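Local coordinates for protein separin (Saccharomyces cerevisiae, PDB 5U1T) that cleaves a cohesin subunit at the onset of anaphase as a caspase-like cysteine protease, releasing sister chromatids, and is held inactive by securin for most of the cell cycle, at residues Ser54-Tyr59 against Ile98-Asn103; Ile721-Asn726 against Ser730-Val735; Ala870-Leu875 against Glu889-Leu894; Asp1138-Thr1143 against His1160-Leu1165. All coordinates share one frame; numbering follows the deposited sequence.

Contact 1 of 4, residues Ser54-Tyr59 against Ile98-Asn103; sequences SLNSIY and IIFLFN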
# COMPACT_ATOMS: atom_id res chain seq x y z
N SER A 54 24.94 -4.78 -51.51
CA SER A 54 23.60 -5.28 -51.25
C SER A 54 23.65 -6.51 -50.37
O SER A 54 22.86 -6.64 -49.46
CB SER A 54 22.88 -5.58 -52.54
OG SER A 54 22.90 -4.45 -53.38
N LEU A 55 24.59 -7.40 -50.63
CA LEU A 55 24.74 -8.60 -49.80
C LEU A 55 25.09 -8.28 -48.34
O LEU A 55 24.43 -8.73 -47.41
CB LEU A 55 25.80 -9.52 -50.40
CG LEU A 55 25.27 -10.47 -51.48
CD1 LEU A 55 26.41 -11.28 -52.14
CD2 LEU A 55 24.21 -11.38 -50.84
N ASN A 56 26.16 -7.52 -48.13
CA ASN A 56 26.55 -7.18 -46.79
C ASN A 56 25.49 -6.36 -46.06
O ASN A 56 25.32 -6.46 -44.84
CB ASN A 56 27.85 -6.41 -46.79
CG ASN A 56 28.25 -5.97 -45.41
OD1 ASN A 56 27.90 -4.87 -44.97
ND2 ASN A 56 28.94 -6.84 -44.69
N SER A 57 24.78 -5.53 -46.81
CA SER A 57 23.73 -4.72 -46.25
C SER A 57 22.62 -5.62 -45.70
O SER A 57 22.15 -5.43 -44.58
CB SER A 57 23.23 -3.76 -47.32
OG SER A 57 22.05 -3.12 -46.90
N ILE A 58 22.23 -6.63 -46.47
CA ILE A 58 21.18 -7.56 -46.08
C ILE A 58 21.61 -8.52 -44.96
O ILE A 58 20.86 -8.74 -44.01
CB ILE A 58 20.68 -8.40 -47.29
CG1 ILE A 58 20.15 -7.49 -48.40
CG2 ILE A 58 19.57 -9.31 -46.87
CD1 ILE A 58 20.18 -8.12 -49.83
N TYR A 59 22.81 -9.09 -45.07
CA TYR A 59 23.32 -9.99 -44.03
C TYR A 59 23.36 -9.28 -42.68
O TYR A 59 23.14 -9.89 -41.65
CB TYR A 59 24.72 -10.51 -44.37
CG TYR A 59 24.81 -11.65 -45.38
CD1 TYR A 59 24.18 -12.87 -45.16
CD2 TYR A 59 25.58 -11.51 -46.52
CE1 TYR A 59 24.28 -13.90 -46.07
CE2 TYR A 59 25.69 -12.54 -47.44
CZ TYR A 59 25.04 -13.73 -47.21
OH TYR A 59 25.17 -14.75 -48.14
N ILE A 98 33.18 -16.88 -51.82
CA ILE A 98 32.95 -17.99 -50.90
C ILE A 98 33.32 -17.56 -49.48
O ILE A 98 32.53 -17.69 -48.53
CB ILE A 98 33.78 -19.24 -51.30
CG1 ILE A 98 33.18 -19.93 -52.53
CG2 ILE A 98 33.96 -20.21 -50.14
CD1 ILE A 98 33.74 -21.31 -52.81
N ILE A 99 34.54 -17.06 -49.35
CA ILE A 99 35.04 -16.50 -48.09
C ILE A 99 34.10 -15.40 -47.52
O ILE A 99 33.79 -15.42 -46.34
CB ILE A 99 36.48 -15.98 -48.31
CG1 ILE A 99 37.39 -17.18 -48.49
CG2 ILE A 99 36.94 -15.10 -47.16
CD1 ILE A 99 38.77 -16.86 -49.06
N PHE A 100 33.65 -14.50 -48.39
CA PHE A 100 32.71 -13.44 -48.05
C PHE A 100 31.40 -14.02 -47.49
O PHE A 100 30.94 -13.61 -46.43
CB PHE A 100 32.45 -12.58 -49.28
CG PHE A 100 31.48 -11.45 -49.07
CD1 PHE A 100 31.51 -10.68 -47.92
CD2 PHE A 100 30.55 -11.12 -50.07
CE1 PHE A 100 30.61 -9.61 -47.74
CE2 PHE A 100 29.66 -10.05 -49.91
CZ PHE A 100 29.69 -9.30 -48.74
N LEU A 101 30.84 -15.00 -48.20
CA LEU A 101 29.62 -15.67 -47.79
C LEU A 101 29.78 -16.27 -46.39
O LEU A 101 28.87 -16.16 -45.52
CB LEU A 101 29.23 -16.76 -48.81
CG LEU A 101 27.91 -17.52 -48.61
CD1 LEU A 101 27.35 -18.04 -49.93
CD2 LEU A 101 28.03 -18.68 -47.60
N PHE A 102 30.93 -16.90 -46.17
CA PHE A 102 31.19 -17.57 -44.92
C PHE A 102 31.39 -16.58 -43.78
O PHE A 102 30.86 -16.78 -42.69
CB PHE A 102 32.40 -18.46 -45.03
CG PHE A 102 32.67 -19.27 -43.81
CD1 PHE A 102 32.10 -20.51 -43.66
CD2 PHE A 102 33.51 -18.80 -42.81
CE1 PHE A 102 32.36 -21.28 -42.54
CE2 PHE A 102 33.78 -19.56 -41.69
CZ PHE A 102 33.20 -20.80 -41.55
N ASN A 103 32.14 -15.52 -44.04
CA ASN A 103 32.47 -14.55 -43.02
C ASN A 103 31.24 -13.81 -42.52
O ASN A 103 31.16 -13.45 -41.36
CB ASN A 103 33.52 -13.58 -43.53
CG ASN A 103 34.90 -14.16 -43.51
OD1 ASN A 103 35.16 -15.17 -42.85
ND2 ASN A 103 35.81 -13.54 -44.24
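Phe100 pushes its ring across the gap onto the first turn of 54-59 and overlaps Leu55 and Asn56. At its far end CZ lies 3.9 Å from Asn56 CB, which sits at the ring edge near the ring plane. The neighbouring CE2 lies 3.9 Å from Leu55 CB, an oblique apolar touch that the CD1 branch of Leu55 extends at 4.1 Å from the same CE2. The ring gets there because CG stands anti to the backbone N (chi1 180°), which carries a side chain that starts out alongside the partner helix across to it. One turn further on, Tyr59 comes in with its hydroxyl end, and OH rests 3.9 Å from Leu101 CG. That hydroxyl is satisfied by a hydrogen bond with His78 ND1 of helix 69-87, and the His78 ring also meets Phe100, with the planes at about 70°. Shortening Phe100 to an alanine is likely to open a gap beside Leu55 and remove the ring that His78 meets from this side, since the two helix axes are 11.2 Å apart and the ring does much of the bridging. The axes run nearly parallel, at 15°. Such pairing of helices one apart in sequence, with the intervening helix 69-87 packed against both, is consistent with the layered packing of an alpha-solenoid-like helical domain.

Contact 2 of 4, residues Ile721-Asn726 against Ser730-Val735; sequences INNDHN and SLYIKV
Asn723 lies flat over the Tyr732 ring. Its CB sits almost on the ring axis, 3.4 Å from the centroid of the Tyr732 ring and only 9° off the normal, a CH-pi contact over the face. From there the amide runs back toward the root of the ring, and ND2 comes to 3.4 Å from Tyr732 CG, with amide and ring planes 23° apart and stacked. Both side chains reach out with CG anti to the backbone N (chi1 174° for Tyr732), which brings amide and ring together. Beside them, Ile721 CG2 makes a looser apolar touch on Val735 CG1 at 4.4 Å. The tyrosine hydroxyl ends near Ile721 O, but the modelled separation there is too short to be trusted.

The next shell holds the asparagine. Its OD1 accepts from Leu727 N, and its carbonyl closes a type I beta turn, with Asn726 N donating to Asn723 O at 3.1 Å. Asp720 OD2 accepts from His725 N, inside the same turn. With an alanine in place of Asn723, CB would still cover the ring centre, but the stacked amide would be gone and Leu727 N would probably lose its side-chain acceptor. Further out, Val735 packs on Leu684, and Lys734 forms a salt bridge with Glu681, both of helix 680-689. The whole is a beta turn folded back over the first turns of the helix it leads into, 729-752.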
# COMPACT_ATOMS: atom_id res chain seq x y z
N ILE A 721 11.36 -7.28 10.25
CA ILE A 721 11.30 -5.89 9.84
C ILE A 721 12.61 -5.16 10.13
O ILE A 721 12.78 -4.01 9.72
CB ILE A 721 10.13 -5.16 10.53
CG1 ILE A 721 10.10 -5.49 12.02
CG2 ILE A 721 8.83 -5.56 9.90
CD1 ILE A 721 10.63 -4.39 12.90
N ASN A 722 13.52 -5.83 10.83
CA ASN A 722 14.86 -5.30 11.03
C ASN A 722 15.85 -5.86 10.02
O ASN A 722 17.04 -5.53 10.06
CB ASN A 722 15.34 -5.59 12.46
CG ASN A 722 14.73 -4.65 13.48
OD1 ASN A 722 14.10 -3.65 13.13
ND2 ASN A 722 14.92 -4.96 14.75
N ASN A 723 15.35 -6.70 9.11
CA ASN A 723 16.15 -7.42 8.11
C ASN A 723 17.47 -8.01 8.62
O ASN A 723 18.53 -7.79 8.04
CB ASN A 723 16.46 -6.51 6.92
CG ASN A 723 16.72 -7.30 5.65
OD1 ASN A 723 16.53 -8.52 5.61
ND2 ASN A 723 17.13 -6.61 4.59
N ASP A 724 17.40 -8.79 9.69
CA ASP A 724 18.58 -9.45 10.20
C ASP A 724 19.08 -10.52 9.24
O ASP A 724 20.29 -10.71 9.13
CB ASP A 724 18.28 -10.04 11.57
CG ASP A 724 17.74 -9.00 12.52
OD1 ASP A 724 17.94 -7.80 12.21
OD2 ASP A 724 17.13 -9.37 13.55
N HIS A 725 18.18 -11.18 8.52
CA HIS A 725 18.58 -12.20 7.54
C HIS A 725 19.09 -11.57 6.26
O HIS A 725 19.43 -12.26 5.30
CB HIS A 725 17.42 -13.14 7.21
CG HIS A 725 16.75 -13.72 8.42
ND1 HIS A 725 17.34 -14.68 9.21
CD2 HIS A 725 15.53 -13.46 8.97
CE1 HIS A 725 16.51 -15.00 10.20
NE2 HIS A 725 15.42 -14.27 10.08
N ASN A 726 19.13 -10.24 6.28
CA ASN A 726 19.57 -9.43 5.15
C ASN A 726 19.07 -9.91 3.79
O ASN A 726 19.84 -10.38 2.97
CB ASN A 726 21.10 -9.34 5.12
CG ASN A 726 21.58 -7.92 4.83
OD1 ASN A 726 21.86 -7.57 3.68
ND2 ASN A 726 21.63 -7.09 5.88
N SER A 730 14.59 -5.20 -2.12
CA SER A 730 13.27 -5.27 -2.74
C SER A 730 12.26 -6.17 -2.00
O SER A 730 11.06 -5.87 -1.97
CB SER A 730 13.38 -5.76 -4.17
OG SER A 730 13.54 -7.17 -4.17
N LEU A 731 12.76 -7.28 -1.45
CA LEU A 731 11.95 -8.18 -0.63
C LEU A 731 11.80 -7.66 0.78
O LEU A 731 10.78 -7.89 1.44
CB LEU A 731 12.58 -9.57 -0.56
CG LEU A 731 12.63 -10.46 -1.79
CD1 LEU A 731 13.10 -11.85 -1.37
CD2 LEU A 731 11.27 -10.51 -2.46
N TYR A 732 12.82 -6.97 1.26
CA TYR A 732 12.77 -6.43 2.61
C TYR A 732 11.69 -5.36 2.66
O TYR A 732 10.93 -5.30 3.61
CB TYR A 732 14.13 -5.89 3.04
CG TYR A 732 14.10 -5.19 4.38
CD1 TYR A 732 13.39 -5.71 5.46
CD2 TYR A 732 14.80 -4.00 4.57
CE1 TYR A 732 13.36 -5.06 6.69
CE2 TYR A 732 14.78 -3.34 5.79
CZ TYR A 732 14.06 -3.88 6.84
OH TYR A 732 14.05 -3.22 8.05
N ILE A 733 11.63 -4.52 1.62
CA ILE A 733 10.57 -3.53 1.49
C ILE A 733 9.20 -4.21 1.51
O ILE A 733 8.25 -3.74 2.16
CB ILE A 733 10.73 -2.70 0.20
CG1 ILE A 733 12.00 -1.86 0.24
CG2 ILE A 733 9.53 -1.80 -0.02
CD1 ILE A 733 11.95 -0.74 1.22
N LYS A 734 9.11 -5.35 0.82
CA LYS A 734 7.86 -6.09 0.72
C LYS A 734 7.44 -6.70 2.06
O LYS A 734 6.25 -6.78 2.36
CB LYS A 734 7.97 -7.17 -0.36
CG LYS A 734 7.72 -6.65 -1.77
CD LYS A 734 8.10 -7.68 -2.83
CE LYS A 734 7.74 -7.20 -4.24
NZ LYS A 734 7.73 -8.32 -5.26
N VAL A 735 8.42 -7.12 2.87
CA VAL A 735 8.16 -7.60 4.23
C VAL A 735 7.56 -6.49 5.11
O VAL A 735 6.55 -6.70 5.79
CB VAL A 735 9.47 -8.15 4.88
CG1 VAL A 735 9.37 -8.20 6.39
CG2 VAL A 735 9.81 -9.54 4.34

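Contact 3 of 4, residues Ala870-Leu875 against Glu889-Leu894; sequences ADITSL and EQSLVL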
# COMPACT_ATOMS: atom_id res chain seq x y z
N ALA A 870 -15.00 1.05 -15.41
CA ALA A 870 -14.16 -0.05 -14.92
C ALA A 870 -14.10 -0.15 -13.39
O ALA A 870 -14.06 -1.25 -12.83
CB ALA A 870 -12.75 0.09 -15.48
N ASP A 871 -14.10 1.00 -12.73
CA ASP A 871 -14.06 1.08 -11.27
C ASP A 871 -15.45 1.36 -10.63
O ASP A 871 -15.82 2.51 -10.40
CB ASP A 871 -13.08 2.17 -10.84
CG ASP A 871 -12.84 2.18 -9.35
OD1 ASP A 871 -13.50 1.40 -8.62
OD2 ASP A 871 -11.98 2.97 -8.91
N ILE A 872 -16.20 0.30 -10.32
CA ILE A 872 -17.57 0.47 -9.84
C ILE A 872 -17.58 1.06 -8.42
O ILE A 872 -18.44 1.86 -8.10
CB ILE A 872 -18.38 -0.85 -9.87
CG1 ILE A 872 -19.84 -0.60 -9.48
CG2 ILE A 872 -17.79 -1.91 -8.96
CD1 ILE A 872 -20.51 0.54 -10.24
N THR A 873 -16.60 0.70 -7.59
CA THR A 873 -16.54 1.21 -6.24
C THR A 873 -16.20 2.72 -6.21
O THR A 873 -16.70 3.43 -5.34
CB THR A 873 -15.55 0.40 -5.36
OG1 THR A 873 -14.24 0.44 -5.91
CG2 THR A 873 -15.98 -1.05 -5.27
N SER A 874 -15.41 3.24 -7.15
CA SER A 874 -15.25 4.69 -7.24
C SER A 874 -16.47 5.39 -7.83
O SER A 874 -16.73 6.54 -7.51
CB SER A 874 -14.03 5.08 -8.09
OG SER A 874 -12.83 4.91 -7.39
N LEU A 875 -17.20 4.70 -8.70
CA LEU A 875 -18.37 5.29 -9.37
C LEU A 875 -19.53 5.45 -8.39
O LEU A 875 -20.18 6.51 -8.35
CB LEU A 875 -18.81 4.45 -10.56
CG LEU A 875 -20.08 4.94 -11.25
CD1 LEU A 875 -19.91 6.29 -11.94
CD2 LEU A 875 -20.61 3.90 -12.21
N GLU A 889 -27.61 2.57 -7.26
CA GLU A 889 -28.01 1.17 -7.07
C GLU A 889 -28.28 0.48 -8.39
O GLU A 889 -28.38 -0.75 -8.45
CB GLU A 889 -29.24 1.04 -6.14
CG GLU A 889 -28.88 0.58 -4.70
CD GLU A 889 -30.07 0.55 -3.72
OE1 GLU A 889 -30.10 1.36 -2.76
OE2 GLU A 889 -30.97 -0.29 -3.89
N GLN A 890 -28.36 1.24 -9.47
CA GLN A 890 -28.61 0.65 -10.76
C GLN A 890 -27.39 0.53 -11.67
O GLN A 890 -27.39 -0.24 -12.64
CB GLN A 890 -29.70 1.44 -11.46
CG GLN A 890 -30.44 0.60 -12.48
CD GLN A 890 -31.67 -0.10 -11.93
OE1 GLN A 890 -32.31 0.39 -10.97
NE2 GLN A 890 -32.00 -1.26 -12.52
N SER A 891 -26.34 1.29 -11.40
CA SER A 891 -25.08 1.05 -12.10
C SER A 891 -24.38 -0.14 -11.45
O SER A 891 -23.49 -0.76 -12.04
CB SER A 891 -24.20 2.30 -12.11
OG SER A 891 -23.88 2.68 -10.80
N LEU A 892 -24.81 -0.48 -10.25
CA LEU A 892 -24.40 -1.72 -9.61
C LEU A 892 -25.02 -2.95 -10.30
O LEU A 892 -24.44 -4.03 -10.26
CB LEU A 892 -24.78 -1.73 -8.13
CG LEU A 892 -23.99 -0.92 -7.10
CD1 LEU A 892 -24.75 -0.93 -5.77
CD2 LEU A 892 -22.58 -1.48 -6.94
N VAL A 893 -26.20 -2.81 -10.90
CA VAL A 893 -26.74 -3.96 -11.63
C VAL A 893 -26.12 -4.05 -13.02
O VAL A 893 -25.93 -5.15 -13.54
CB VAL A 893 -28.30 -3.94 -11.74
CG1 VAL A 893 -28.93 -3.70 -10.38
CG2 VAL A 893 -28.79 -2.93 -12.78
N LEU A 894 -25.76 -2.92 -13.63
CA LEU A 894 -25.16 -3.00 -14.96
C LEU A 894 -23.70 -3.42 -14.91
O LEU A 894 -23.07 -3.58 -15.94
CB LEU A 894 -25.26 -1.67 -15.69
CG LEU A 894 -26.62 -1.37 -16.32
CD1 LEU A 894 -26.52 -0.14 -17.21
CD2 LEU A 894 -27.19 -2.58 -17.09
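Ile872 and Leu892 meet at about a right angle, with Ile872 CG1 3.8 Å from Leu892 CD2, and this is the closely packed heart of the contact. The tip of the isoleucine, CD1, carries on to the backbone and lies 3.7 Å from Ser891 O. With CG1 anti to the backbone N (chi1 -175°), the longer branch of Ile872 is the one that extends into the gap. Leu892 is covered further by Leu905 and Pro906 of helix 905-912, and Ile872 by Leu656.

The fit is thinner where Leu875 comes in. It reaches Ser891 with one methyl, CD2 standing 3.8 Å from Ser891 OG, and both residues remain partly exposed. The serine oxygen is turned back to its own helix, where it bonds with the carbonyls of Lys887 and Leu888, so it offers the leucine little more than its bulk.

Polar work in 870-875 happens behind the interface. Asp871 is the N-cap of helix 872-881, and its OD1 accepts twice: from Ser874 N at 3.0 Å, coming from above the carboxylate plane, and from Thr873 OG1 on the syn lone pair. OD2 takes Ser874 OG at 2.6 Å. The chemistry thus implies that helix 872-881 and the 885-896 region are joined by largely apolar contacts, while the polar side chains are bonded elsewhere, in capping bonds, to the neighbouring turn and to Arg834.

Contact 4 of 4, residues Asp1138-Thr1143 against His1160-Leu1165; sequences DFCPIT and HLRLPL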
# COMPACT_ATOMS: atom_id res chain seq x y z
N ASP A 1138 -30.13 19.74 27.94
CA ASP A 1138 -29.69 18.99 26.78
C ASP A 1138 -30.57 19.36 25.61
O ASP A 1138 -31.60 20.02 25.77
CB ASP A 1138 -29.73 17.49 27.06
CG ASP A 1138 -28.52 16.77 26.51
OD1 ASP A 1138 -28.15 17.02 25.33
OD2 ASP A 1138 -27.93 15.95 27.28
N PHE A 1139 -30.14 18.96 24.43
CA PHE A 1139 -30.91 19.27 23.25
C PHE A 1139 -31.20 17.99 22.50
O PHE A 1139 -30.32 17.13 22.39
CB PHE A 1139 -30.16 20.27 22.39
CG PHE A 1139 -30.79 20.49 21.05
CD1 PHE A 1139 -32.07 21.00 20.95
CD2 PHE A 1139 -30.09 20.20 19.89
CE1 PHE A 1139 -32.64 21.22 19.72
CE2 PHE A 1139 -30.65 20.42 18.66
CZ PHE A 1139 -31.93 20.93 18.57
N CYS A 1140 -32.43 17.85 22.02
CA CYS A 1140 -32.82 16.64 21.30
C CYS A 1140 -32.64 16.84 19.81
O CYS A 1140 -33.36 17.62 19.18
CB CYS A 1140 -34.26 16.26 21.62
SG CYS A 1140 -34.78 14.68 20.89
N PRO A 1141 -31.64 16.14 19.25
CA PRO A 1141 -31.29 16.23 17.83
C PRO A 1141 -32.48 15.80 16.94
O PRO A 1141 -32.87 16.50 16.00
CB PRO A 1141 -30.10 15.25 17.70
CG PRO A 1141 -30.27 14.27 18.86
CD PRO A 1141 -30.89 15.09 19.97
N ILE A 1142 -33.05 14.65 17.29
CA ILE A 1142 -34.22 14.11 16.61
C ILE A 1142 -35.39 15.09 16.60
O ILE A 1142 -35.94 15.39 15.55
CB ILE A 1142 -34.67 12.77 17.26
CG1 ILE A 1142 -33.50 11.79 17.33
CG2 ILE A 1142 -35.88 12.17 16.52
CD1 ILE A 1142 -33.33 11.12 18.69
N THR A 1143 -35.79 15.60 17.77
CA THR A 1143 -37.03 16.36 17.84
C THR A 1143 -36.86 17.87 17.86
O THR A 1143 -37.79 18.60 17.55
CB THR A 1143 -37.84 16.01 19.08
OG1 THR A 1143 -37.06 16.31 20.24
CG2 THR A 1143 -38.22 14.55 19.07
N HIS A 1160 -38.07 14.58 34.82
CA HIS A 1160 -37.50 14.94 33.54
C HIS A 1160 -38.60 15.57 32.72
O HIS A 1160 -39.74 15.18 32.89
CB HIS A 1160 -36.93 13.69 32.85
CG HIS A 1160 -36.84 13.79 31.36
ND1 HIS A 1160 -35.86 14.50 30.71
CD2 HIS A 1160 -37.62 13.25 30.39
CE1 HIS A 1160 -36.03 14.40 29.41
NE2 HIS A 1160 -37.09 13.65 29.18
N LEU A 1161 -38.32 16.55 31.87
CA LEU A 1161 -39.39 17.01 31.00
C LEU A 1161 -38.94 17.50 29.63
O LEU A 1161 -37.83 17.99 29.48
CB LEU A 1161 -40.22 18.10 31.70
CG LEU A 1161 -39.63 19.26 32.48
CD1 LEU A 1161 -38.89 20.14 31.51
CD2 LEU A 1161 -40.73 20.03 33.18
N ARG A 1162 -39.80 17.35 28.62
CA ARG A 1162 -39.42 17.68 27.24
C ARG A 1162 -40.12 18.95 26.80
O ARG A 1162 -41.34 19.04 26.83
CB ARG A 1162 -39.76 16.53 26.29
CG ARG A 1162 -39.16 15.21 26.72
CD ARG A 1162 -39.36 14.13 25.67
NE ARG A 1162 -38.09 13.47 25.35
CZ ARG A 1162 -37.39 13.72 24.23
NH1 ARG A 1162 -37.88 14.60 23.35
NH2 ARG A 1162 -36.22 13.10 24.00
N LEU A 1163 -39.33 19.94 26.39
CA LEU A 1163 -39.86 21.24 25.99
C LEU A 1163 -39.73 21.42 24.49
O LEU A 1163 -38.62 21.38 23.97
CB LEU A 1163 -39.14 22.36 26.73
CG LEU A 1163 -38.97 22.13 28.24
CD1 LEU A 1163 -38.07 23.17 28.86
CD2 LEU A 1163 -40.32 22.13 28.91
N PRO A 1164 -40.85 21.60 23.80
CA PRO A 1164 -40.93 21.66 22.34
C PRO A 1164 -40.33 22.90 21.66
O PRO A 1164 -39.66 22.75 20.61
CB PRO A 1164 -42.44 21.61 22.08
CG PRO A 1164 -42.99 20.94 23.28
CD PRO A 1164 -42.17 21.42 24.42
N LEU A 1165 -40.56 24.08 22.24
CA LEU A 1165 -40.06 25.36 21.69
C LEU A 1165 -40.88 25.82 20.47
O LEU A 1165 -41.89 26.52 20.62
CB LEU A 1165 -38.55 25.29 21.31
CG LEU A 1165 -37.53 24.57 22.21
CD1 LEU A 1165 -36.10 24.94 21.83
CD2 LEU A 1165 -37.77 24.81 23.69
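Polar but unbonded approaches carry this contact, and Arg1162 makes them. Its guanidinium presents an edge to the loop after strand 1132-1139: NH2 is 3.8 Å from Cys1140 SG, and NH1 is 3.6 Å from Thr1143 OG1, both partners lying near the guanidinium plane. A bend at chi3 (128°) swings the end of the chain over to them. Thr1143 OG1 has its stronger partner in Asn1145 N, and Arg1162 NH2 bonds weakly to Ser1047 of helix 1036-1054.

In the fold, strands 1132-1139, 1146-1152 and 1157-1163 form an antiparallel meander. The two segments belong to its outer strands, so the arginine reaches past the intervening strand 1146-1152 to the turn that leads into it.

Backbone bonds are the second kind. Asp1138 and Leu1163 pair with Leu1147 and Leu1146 of the middle strand, while Arg1162 pairs with Leu960 on its other side. Within 1138-1143, Phe1139 N donates to Asp1138 OD1 at 2.9 Å, using the anti lone pair; a bond from Thr1143 N to Cys1140 SG is less certain.

Aromatic packing comes third: Phe1139 stacks its ring on that of Phe1180.

How the contacts relate
From the N terminus the four contacts come strictly in series, none nested in or crossing another. Contact 1 closes first, joining helices 48-64 and 91-103 around helix 69-87 toward the N-terminal end of the elongated chain. Contact 2 is the shortest closure, folding a loop onto helix 729-752 about 54 Å from contact 1 (centres). Contact 3 then ties helix 872-881 to the short helices 885-891 and 893-896. Contact 4 lies in the mixed sheet of the C50 peptidase part, spanning the three-stranded meander; its centre is 100 Å from that of contact 1, across the chain's centre. The nearest atoms of contacts 3 and 4 are about 23 Å apart.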